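Local atomic coordinates of lipase (Photobacterium sp. M37, PDB entry 2ORY), a protein that probably hydrolyses the ester bonds of triacylglycerols, as a cold-adapted bacterial lipase of the alpha/beta hydrolase class. Residues 8-13 / 324-329; 99-104 / 239-244; 138-143 / 152-157. One frame throughout, in Å; residues are numbered along the deposited sequence.

Overall arrangement
The three contacts are spread around the central mixed sheet of an alpha/beta hydrolase fold. Contact 1 joins the N-terminal helix 5-15 to the loop before the last helix, so residues near the two ends of the sequence meet. Contacts 2 and 3 both lie in the chain between its segments, and contact 3 lies between the two segments of contact 2. The centres of contacts 1 and 2, and of 1 and 3, are about 25 Å apart. Those of contacts 2 and 3 are about 30 Å apart, on opposite sides of the chain's centre. No two touch. In contact 2, Leu-101 lies near the putative catalytic triad without touching it, while contact 3 packs beside the sheet in the long connection to strand 166-173.

Contact 1 (8-13 / 324-329); sequences LMLAFS and DDIPLT
Met-9 O accepts two hydrogen bonds on the helix turn that presents Leu-10 and Ala-11 to Ile-326. Ser-13 N binds Met-9 O at 2.8 Å in the regular helical pattern. Ser-13 OG adds a second bond to Met-9 O at 3.1 Å. The hydroxyl is tilted 32° from the carbonyl plane, and the two donors reach the oxygen from opposite faces of that plane. Ser-13 OG also hydrogen-bonds Thr-171 OG1, so the buried hydroxyl links the helix to strand 166-173. The contact itself is apolar and small. Its working group is the CD1 methyl of Ile-326. Ile-326 CD1 lies 3.8 Å from Leu-10 CD2 and as near to the CG of the same leucine. Ile-326 CD1 also sits 3.9 Å from Ala-11 CA, against the helix backbone. The CG1 arm of Ile-326 is fully extended (chi2 179°), which puts CD1 anti to CA and points it at the helix. The two branched side chains cross at about a right angle. In the alpha/beta hydrolase fold, helix 5-15 packs on the central sheet, and Ile-326, from near the C-terminal end, packs against this helix. Leu-10 also touches Phe-206 of strand 199-206, and Ala-11 touches Phe-47. Past Ile-326 the chain makes an inverse gamma turn centred on Pro-327, with a weak bond of 2.8 Å from Leu-328 N to Ile-326 O. Pro-327 then stands at the N-cap position of helix 328-332. Before the turn, Asp-325 OD1 hydrogen-bonds Tyr-3 OH, a second tie to the N-terminal region.

Contact 2 (99-104 / 239-244); sequences DWLFND and PYAWNT
Leu-101 and Trp-242 slide past each other in opposite directions. The CD1 methyl of Leu-101 meets the six-membered ring of the indole obliquely, 3.3 Å from Trp-242 CH2 and equally near CZ2. This is shorter than usual for a carbon-carbon contact, and the exact distance is doubtful. The leucine reaches the ring because its CG stands opposite the backbone N (chi1 178°). Ala-241 CB lies 3.5 Å above one face of the Trp-242 ring, toward the rim, and 4.2 Å from Leu-101 CD1. The peptide bond between Ala-241 and Trp-242 is cis, which brings these neighbouring side chains together. Asp-104 crosses the indole at about a right angle. Its carboxylate is turned 74° from the ring plane, and Asp-104 OD1 lies 3.8 Å from Trp-242 CH2. The contact joins helix 97-102 and the turn after it to the loop before helix 244-247. Trp-100, next to Leu-101, touches Ser-174, the probable nucleophile of a lipase-type Ser-His-Asp triad. Trp-242 N hydrogen-bonds Thr-210 OG1. Asp-104 OD1 hydrogen-bonds Ser-128 OG; it forms no polar bond to the indole, the carboxylate merely lies against the ring, and the contact is mainly apolar.

Contact 3 (138-143 / 152-157); sequences KLKPKS and ILQFLN
The extended chain at Leu-139 runs past the first turn of helix 152-160, with the CA atoms of Leu-139 and Ile-152 7.3 Å apart. Both segments lie in the long connection between the neighbouring parallel strands 84-90 and 166-173 of the alpha/beta hydrolase fold. Here the loop leaving helix 127-138 comes close to the start of the next helix. The backbones do not bond directly, since Leu-139 O and Ile-152 N are 4.3 Å apart. One water fills the step. The water oxygen donates to Leu-139 O at 2.7 Å and accepts from Ile-152 N at 2.9 Å. The two bonds open at about 99° at the water oxygen. The water thus satisfies an N-H at the helix start and a loop carbonyl together. The side chains of Leu-139 and Ile-152 both turn into the core. Leu-139 lies on Ala-59 and Tyr-61 of strand 52-63, and Ile-152 on Met-73 and Val-75 of strand 66-78. Further along the loop, Pro-141 pairs through its backbone with Asn-149. On the solvent side, Lys-140 and Gln-154 cross obliquely. Both chains are extended beyond CG. They touch loosely and without a hydrogen bond. The amide oxygen of Gln-154 is instead bonded to Thr-151 N, just before the helix. Gln-154 CG lies opposite its own carbonyl carbon (chi1 -64°), which lets the side chain turn back toward the helix start. The nearest lysine atom is a methylene carbon: Lys-140 CE stands 4.2 Å from Gln-154 OE1.

Contact 1 (8-13 / 324-329)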
loop_
_atom_site.group_PDB
_atom_site.type_symbol
_atom_site.label_atom_id
_atom_site.label_comp_id
_atom_site.label_asym_id
_atom_site.label_seq_id
_atom_site.Cartn_x
_atom_site.Cartn_y
_atom_site.Cartn_z
ATOM N N LEU A 8 -10.265 -1.466 10.232
ATOM C CA LEU A 8 -10.402 -2.803 9.694
ATOM C C LEU A 8 -9.442 -3.007 8.551
ATOM O O LEU A 8 -8.742 -4.007 8.509
ATOM C CB LEU A 8 -11.829 -3.054 9.223
ATOM C CG LEU A 8 -12.089 -4.447 8.655
ATOM C CD1 LEU A 8 -11.840 -5.498 9.730
ATOM C CD2 LEU A 8 -13.528 -4.523 8.170
ATOM N N MET A 9 -9.412 -2.063 7.619
ATOM C CA MET A 9 -8.507 -2.142 6.479
ATOM C C MET A 9 -7.024 -2.102 6.907
ATOM O O MET A 9 -6.159 -2.627 6.209
ATOM C CB MET A 9 -8.807 -1.006 5.497
ATOM C CG MET A 9 -10.211 -1.035 4.884
ATOM S SD MET A 9 -10.740 -2.614 4.180
ATOM C CE MET A 9 -9.906 -2.629 2.733
ATOM N N LEU A 10 -6.727 -1.464 8.035
ATOM C CA LEU A 10 -5.351 -1.414 8.538
ATOM C C LEU A 10 -4.974 -2.841 8.908
ATOM O O LEU A 10 -3.852 -3.283 8.676
ATOM C CB LEU A 10 -5.251 -0.540 9.791
ATOM C CG LEU A 10 -3.831 -0.460 10.372
ATOM C CD1 LEU A 10 -2.956 0.321 9.381
ATOM C CD2 LEU A 10 -3.829 0.217 11.737
ATOM N N ALA A 11 -5.937 -3.553 9.494
ATOM C CA ALA A 11 -5.747 -4.940 9.894
ATOM C C ALA A 11 -5.472 -5.835 8.689
ATOM O O ALA A 11 -4.634 -6.731 8.748
ATOM C CB ALA A 11 -6.991 -5.440 10.653
ATOM N N PHE A 12 -6.191 -5.610 7.598
ATOM C CA PHE A 12 -5.988 -6.412 6.399
ATOM C C PHE A 12 -4.674 -6.042 5.732
ATOM O O PHE A 12 -3.985 -6.899 5.187
ATOM C CB PHE A 12 -7.126 -6.197 5.403
ATOM C CG PHE A 12 -8.398 -6.895 5.779
ATOM C CD1 PHE A 12 -9.566 -6.168 6.020
ATOM C CD2 PHE A 12 -8.439 -8.285 5.858
ATOM C CE1 PHE A 12 -10.754 -6.815 6.328
ATOM C CE2 PHE A 12 -9.620 -8.942 6.167
ATOM C CZ PHE A 12 -10.784 -8.206 6.401
ATOM N N SER A 13 -4.333 -4.759 5.779
ATOM C CA SER A 13 -3.097 -4.301 5.174
ATOM C C SER A 13 -1.917 -4.922 5.901
ATOM O O SER A 13 -0.935 -5.315 5.269
ATOM C CB SER A 13 -2.989 -2.777 5.232
ATOM O OG SER A 13 -3.838 -2.165 4.274
ATOM N N ASP A 324 -2.965 -3.135 20.517
ATOM C CA ASP A 324 -3.345 -4.400 21.125
ATOM C C ASP A 324 -4.133 -5.262 20.169
ATOM O O ASP A 324 -4.477 -6.395 20.495
ATOM C CB ASP A 324 -4.168 -4.138 22.381
ATOM C CG ASP A 324 -3.385 -3.392 23.439
ATOM O OD1 ASP A 324 -4.018 -2.711 24.273
ATOM O OD2 ASP A 324 -2.135 -3.491 23.445
ATOM N N ASP A 325 -4.399 -4.726 18.980
ATOM C CA ASP A 325 -5.181 -5.431 17.971
ATOM C C ASP A 325 -4.404 -6.073 16.820
ATOM O O ASP A 325 -4.881 -7.053 16.226
ATOM C CB ASP A 325 -6.235 -4.486 17.408
ATOM C CG ASP A 325 -7.267 -4.096 18.441
ATOM O OD1 ASP A 325 -8.041 -4.989 18.855
ATOM O OD2 ASP A 325 -7.293 -2.910 18.851
ATOM N N ILE A 326 -3.227 -5.524 16.506
ATOM C CA ILE A 326 -2.378 -6.029 15.422
ATOM C C ILE A 326 -1.027 -6.523 15.963
ATOM O O ILE A 326 -0.177 -5.727 16.360
ATOM C CB ILE A 326 -2.159 -4.921 14.389
ATOM C CG1 ILE A 326 -3.514 -4.559 13.771
ATOM C CG2 ILE A 326 -1.126 -5.349 13.352
ATOM C CD1 ILE A 326 -3.468 -3.439 12.737
ATOM N N PRO A 327 -0.816 -7.849 15.961
ATOM C CA PRO A 327 0.386 -8.549 16.443
ATOM C C PRO A 327 1.635 -8.322 15.624
ATOM O O PRO A 327 2.075 -9.202 14.886
ATOM C CB PRO A 327 -0.047 -10.010 16.429
ATOM C CG PRO A 327 -0.912 -10.067 15.219
ATOM C CD PRO A 327 -1.742 -8.799 15.317
ATOM N N LEU A 328 2.211 -7.145 15.780
ATOM C CA LEU A 328 3.395 -6.761 15.028
ATOM C C LEU A 328 4.537 -7.762 15.105
ATOM O O LEU A 328 5.026 -8.228 14.077
ATOM C CB LEU A 328 3.869 -5.387 15.498
ATOM C CG LEU A 328 2.898 -4.238 15.212
ATOM C CD1 LEU A 328 3.419 -2.984 15.886
ATOM C CD2 LEU A 328 2.737 -4.022 13.696
ATOM N N THR A 329 4.954 -8.096 16.320
ATOM C CA THR A 329 6.053 -9.033 16.521
ATOM C C THR A 329 5.782 -10.376 15.847
ATOM O O THR A 329 6.698 -11.039 15.361
ATOM C CB THR A 329 6.317 -9.240 18.028
ATOM O OG1 THR A 329 5.095 -9.613 18.678
ATOM C CG2 THR A 329 6.826 -7.955 18.663
#

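Contact 2 (99-104 / 239-244)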
loop_
_atom_site.group_PDB
_atom_site.type_symbol
_atom_site.label_atom_id
_atom_site.label_comp_id
_atom_site.label_asym_id
_atom_site.label_seq_id
_atom_site.Cartn_x
_atom_site.Cartn_y
_atom_site.Cartn_z
ATOM N N ASP A 99 16.490 1.714 1.210
ATOM C CA ASP A 99 16.809 0.807 0.115
ATOM C C ASP A 99 15.724 0.709 -0.954
ATOM O O ASP A 99 16.021 0.932 -2.121
ATOM C CB ASP A 99 17.139 -0.596 0.638
ATOM C CG ASP A 99 18.427 -0.624 1.476
ATOM O OD1 ASP A 99 19.035 0.450 1.671
ATOM O OD2 ASP A 99 18.828 -1.710 1.943
ATOM N N TRP A 100 14.486 0.371 -0.577
ATOM C CA TRP A 100 13.430 0.241 -1.581
ATOM C C TRP A 100 12.795 1.555 -2.039
ATOM O O TRP A 100 12.225 1.611 -3.126
ATOM C CB TRP A 100 12.333 -0.731 -1.118
ATOM C CG TRP A 100 11.542 -0.284 0.067
ATOM C CD1 TRP A 100 11.774 -0.607 1.373
ATOM C CD2 TRP A 100 10.414 0.619 0.068
ATOM N NE1 TRP A 100 10.872 0.038 2.186
ATOM C CE2 TRP A 100 10.028 0.796 1.416
ATOM C CE3 TRP A 100 9.701 1.291 -0.936
ATOM C CZ2 TRP A 100 8.949 1.627 1.790
ATOM C CZ3 TRP A 100 8.626 2.112 -0.560
ATOM C CH2 TRP A 100 8.267 2.270 0.791
ATOM N N LEU A 101 12.901 2.610 -1.234
ATOM C CA LEU A 101 12.327 3.901 -1.611
ATOM C C LEU A 101 13.378 4.897 -2.157
ATOM O O LEU A 101 13.304 5.306 -3.312
ATOM C CB LEU A 101 11.585 4.517 -0.412
ATOM C CG LEU A 101 10.984 5.905 -0.677
ATOM C CD1 LEU A 101 9.822 5.761 -1.657
ATOM C CD2 LEU A 101 10.507 6.539 0.628
ATOM N N PHE A 102 14.356 5.280 -1.343
ATOM C CA PHE A 102 15.381 6.221 -1.808
ATOM C C PHE A 102 16.171 5.756 -3.045
ATOM O O PHE A 102 16.550 6.569 -3.875
ATOM C CB PHE A 102 16.393 6.526 -0.698
ATOM C CG PHE A 102 15.843 7.324 0.448
ATOM C CD1 PHE A 102 14.485 7.586 0.557
ATOM C CD2 PHE A 102 16.702 7.817 1.424
ATOM C CE1 PHE A 102 13.987 8.325 1.621
ATOM C CE2 PHE A 102 16.220 8.558 2.493
ATOM C CZ PHE A 102 14.853 8.813 2.591
ATOM N N ASN A 103 16.443 4.462 -3.159
ATOM C CA ASN A 103 17.210 3.979 -4.305
ATOM C C ASN A 103 16.374 3.539 -5.513
ATOM O O ASN A 103 16.851 2.789 -6.363
ATOM C CB ASN A 103 18.126 2.832 -3.870
ATOM C CG ASN A 103 19.302 3.311 -3.066
ATOM O OD1 ASN A 103 20.378 3.579 -3.608
ATOM N ND2 ASN A 103 19.104 3.439 -1.763
ATOM N N ASP A 104 15.139 4.014 -5.600
ATOM C CA ASP A 104 14.265 3.658 -6.723
ATOM C C ASP A 104 14.612 4.406 -8.030
ATOM O O ASP A 104 14.258 5.570 -8.206
ATOM C CB ASP A 104 12.819 3.945 -6.331
ATOM C CG ASP A 104 11.824 3.388 -7.319
ATOM O OD1 ASP A 104 10.611 3.457 -7.021
ATOM O OD2 ASP A 104 12.243 2.885 -8.384
ATOM N N PRO A 239 5.404 8.788 2.618
ATOM C CA PRO A 239 4.457 9.585 1.839
ATOM C C PRO A 239 5.088 10.872 1.329
ATOM O O PRO A 239 4.496 11.543 0.488
ATOM C CB PRO A 239 3.350 9.886 2.842
ATOM C CG PRO A 239 3.354 8.695 3.689
ATOM C CD PRO A 239 4.827 8.471 3.933
ATOM N N TYR A 240 6.264 11.231 1.848
ATOM C CA TYR A 240 6.927 12.474 1.420
ATOM C C TYR A 240 7.634 12.415 0.069
ATOM O O TYR A 240 8.214 13.408 -0.371
ATOM C CB TYR A 240 7.941 12.957 2.468
ATOM C CG TYR A 240 7.332 13.624 3.689
ATOM C CD1 TYR A 240 6.678 12.869 4.665
ATOM C CD2 TYR A 240 7.440 15.004 3.885
ATOM C CE1 TYR A 240 6.151 13.460 5.804
ATOM C CE2 TYR A 240 6.908 15.618 5.040
ATOM C CZ TYR A 240 6.268 14.833 5.990
ATOM O OH TYR A 240 5.740 15.398 7.132
ATOM N N ALA A 241 7.618 11.249 -0.567
ATOM C CA ALA A 241 8.223 11.072 -1.885
ATOM C C ALA A 241 7.055 10.871 -2.849
ATOM O O ALA A 241 6.055 10.237 -2.478
ATOM C CB ALA A 241 9.116 9.844 -1.892
ATOM N N TRP A 242 7.153 11.374 -4.076
ATOM C CA TRP A 242 8.303 12.100 -4.580
ATOM C C TRP A 242 7.980 13.557 -4.946
ATOM O O TRP A 242 8.630 14.142 -5.804
ATOM C CB TRP A 242 8.848 11.382 -5.820
ATOM C CG TRP A 242 9.680 10.175 -5.522
ATOM C CD1 TRP A 242 11.046 10.124 -5.415
ATOM C CD2 TRP A 242 9.211 8.841 -5.315
ATOM N NE1 TRP A 242 11.451 8.841 -5.162
ATOM C CE2 TRP A 242 10.347 8.029 -5.093
ATOM C CE3 TRP A 242 7.944 8.250 -5.300
ATOM C CZ2 TRP A 242 10.250 6.655 -4.857
ATOM C CZ3 TRP A 242 7.845 6.875 -5.067
ATOM C CH2 TRP A 242 8.991 6.096 -4.850
ATOM N N ASN A 243 6.964 14.143 -4.334
ATOM C CA ASN A 243 6.661 15.539 -4.637
ATOM C C ASN A 243 7.912 16.323 -4.224
ATOM O O ASN A 243 8.440 16.110 -3.135
ATOM C CB ASN A 243 5.424 15.973 -3.851
ATOM C CG ASN A 243 5.235 17.482 -3.828
ATOM O OD1 ASN A 243 5.869 18.184 -3.049
ATOM N ND2 ASN A 243 4.365 17.977 -4.686
ATOM N N THR A 244 8.403 17.211 -5.089
ATOM C CA THR A 244 9.627 17.950 -4.769
ATOM C C THR A 244 9.590 18.724 -3.448
ATOM O O THR A 244 10.523 18.635 -2.656
ATOM C CB THR A 244 10.052 18.918 -5.917
ATOM O OG1 THR A 244 9.196 20.063 -5.923
ATOM C CG2 THR A 244 9.965 18.224 -7.277
#

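Contact 3 (138-143 / 152-157)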
loop_
_atom_site.group_PDB
_atom_site.type_symbol
_atom_site.label_atom_id
_atom_site.label_comp_id
_atom_site.label_asym_id
_atom_site.label_seq_id
_atom_site.Cartn_x
_atom_site.Cartn_y
_atom_site.Cartn_z
ATOM N N LYS A 138 -1.087 -9.422 -13.622
ATOM C CA LYS A 138 -0.751 -10.700 -14.209
ATOM C C LYS A 138 -0.616 -11.813 -13.198
ATOM O O LYS A 138 -0.528 -12.966 -13.576
ATOM C CB LYS A 138 0.530 -10.571 -15.041
ATOM C CG LYS A 138 0.343 -9.721 -16.294
ATOM C CD LYS A 138 1.655 -9.481 -17.022
ATOM C CE LYS A 138 2.628 -8.669 -16.170
ATOM N NZ LYS A 138 3.893 -8.338 -16.892
ATOM N N LEU A 139 -0.619 -11.483 -11.912
ATOM C CA LEU A 139 -0.497 -12.512 -10.886
ATOM C C LEU A 139 -1.614 -13.542 -10.975
ATOM O O LEU A 139 -2.738 -13.218 -11.343
ATOM C CB LEU A 139 -0.531 -11.893 -9.491
ATOM C CG LEU A 139 0.687 -11.216 -8.849
ATOM C CD1 LEU A 139 0.219 -10.537 -7.560
ATOM C CD2 LEU A 139 1.803 -12.249 -8.554
ATOM N N LYS A 140 -1.291 -14.783 -10.624
ATOM C CA LYS A 140 -2.260 -15.874 -10.615
ATOM C C LYS A 140 -1.919 -16.780 -9.442
ATOM O O LYS A 140 -0.773 -17.212 -9.293
ATOM C CB LYS A 140 -2.218 -16.689 -11.915
ATOM C CG LYS A 140 -2.737 -15.940 -13.149
ATOM C CD LYS A 140 -2.795 -16.831 -14.408
ATOM C CE LYS A 140 -3.367 -16.062 -15.614
ATOM N NZ LYS A 140 -3.531 -16.904 -16.851
ATOM N N PRO A 141 -2.908 -17.076 -8.584
ATOM C CA PRO A 141 -2.621 -17.943 -7.445
ATOM C C PRO A 141 -2.194 -19.294 -8.010
ATOM O O PRO A 141 -2.620 -19.680 -9.100
ATOM C CB PRO A 141 -3.964 -18.017 -6.723
ATOM C CG PRO A 141 -4.677 -16.771 -7.157
ATOM C CD PRO A 141 -4.329 -16.697 -8.608
ATOM N N LYS A 142 -1.349 -20.006 -7.286
ATOM C CA LYS A 142 -0.894 -21.309 -7.758
ATOM C C LYS A 142 -1.879 -22.401 -7.341
ATOM O O LYS A 142 -2.905 -22.119 -6.734
ATOM C CB LYS A 142 0.504 -21.614 -7.193
ATOM C CG LYS A 142 1.560 -20.593 -7.604
ATOM C CD LYS A 142 2.898 -20.879 -6.960
ATOM C CE LYS A 142 3.820 -19.679 -7.090
ATOM N NZ LYS A 142 3.857 -19.186 -8.498
ATOM N N SER A 143 -1.555 -23.645 -7.676
ATOM C CA SER A 143 -2.389 -24.789 -7.330
ATOM C C SER A 143 -2.650 -24.883 -5.830
ATOM O O SER A 143 -1.766 -24.614 -5.017
ATOM C CB SER A 143 -1.709 -26.082 -7.808
ATOM O OG SER A 143 -2.394 -27.244 -7.357
ATOM N N ILE A 152 -6.591 -11.360 -11.241
ATOM C CA ILE A 152 -7.565 -10.708 -10.382
ATOM C C ILE A 152 -8.789 -10.305 -11.217
ATOM O O ILE A 152 -9.929 -10.477 -10.783
ATOM C CB ILE A 152 -6.953 -9.459 -9.681
ATOM C CG1 ILE A 152 -7.968 -8.842 -8.711
ATOM C CG2 ILE A 152 -6.530 -8.421 -10.705
ATOM C CD1 ILE A 152 -8.248 -9.678 -7.515
ATOM N N LEU A 153 -8.561 -9.790 -12.421
ATOM C CA LEU A 153 -9.677 -9.371 -13.260
ATOM C C LEU A 153 -10.567 -10.555 -13.653
ATOM O O LEU A 153 -11.800 -10.470 -13.577
ATOM C CB LEU A 153 -9.164 -8.635 -14.503
ATOM C CG LEU A 153 -10.226 -8.071 -15.451
ATOM C CD1 LEU A 153 -11.209 -7.233 -14.668
ATOM C CD2 LEU A 153 -9.562 -7.254 -16.548
ATOM N N GLN A 154 -9.956 -11.655 -14.079
ATOM C CA GLN A 154 -10.726 -12.834 -14.438
ATOM C C GLN A 154 -11.514 -13.336 -13.223
ATOM O O GLN A 154 -12.692 -13.694 -13.344
ATOM C CB GLN A 154 -9.799 -13.934 -14.956
ATOM C CG GLN A 154 -9.070 -13.554 -16.250
ATOM C CD GLN A 154 -7.963 -14.526 -16.605
ATOM O OE1 GLN A 154 -7.450 -15.238 -15.743
ATOM N NE2 GLN A 154 -7.571 -14.547 -17.876
ATOM N N PHE A 155 -10.880 -13.361 -12.053
ATOM C CA PHE A 155 -11.563 -13.828 -10.840
ATOM C C PHE A 155 -12.797 -12.984 -10.485
ATOM O O PHE A 155 -13.858 -13.523 -10.163
ATOM C CB PHE A 155 -10.608 -13.825 -9.634
ATOM C CG PHE A 155 -11.284 -14.159 -8.331
ATOM C CD1 PHE A 155 -11.649 -15.464 -8.036
ATOM C CD2 PHE A 155 -11.597 -13.156 -7.417
ATOM C CE1 PHE A 155 -12.314 -15.763 -6.857
ATOM C CE2 PHE A 155 -12.262 -13.450 -6.239
ATOM C CZ PHE A 155 -12.623 -14.756 -5.957
ATOM N N LEU A 156 -12.645 -11.663 -10.519
ATOM C CA LEU A 156 -13.750 -10.773 -10.191
ATOM C C LEU A 156 -14.897 -10.950 -11.188
ATOM O O LEU A 156 -16.053 -11.071 -10.793
ATOM C CB LEU A 156 -13.282 -9.311 -10.191
ATOM C CG LEU A 156 -12.220 -8.872 -9.165
ATOM C CD1 LEU A 156 -11.793 -7.430 -9.465
ATOM C CD2 LEU A 156 -12.774 -8.990 -7.743
ATOM N N ASN A 157 -14.576 -10.972 -12.477
ATOM C CA ASN A 157 -15.605 -11.126 -13.491
ATOM C C ASN A 157 -16.348 -12.445 -13.341
ATOM O O ASN A 157 -17.555 -12.518 -13.540
ATOM C CB ASN A 157 -15.005 -10.996 -14.897
ATOM C CG ASN A 157 -14.886 -9.542 -15.338
ATOM O OD1 ASN A 157 -15.867 -8.802 -15.315
ATOM N ND2 ASN A 157 -13.687 -9.129 -15.740
HETATM O O HOH W 1 -3.767 -10.707 -11.246
#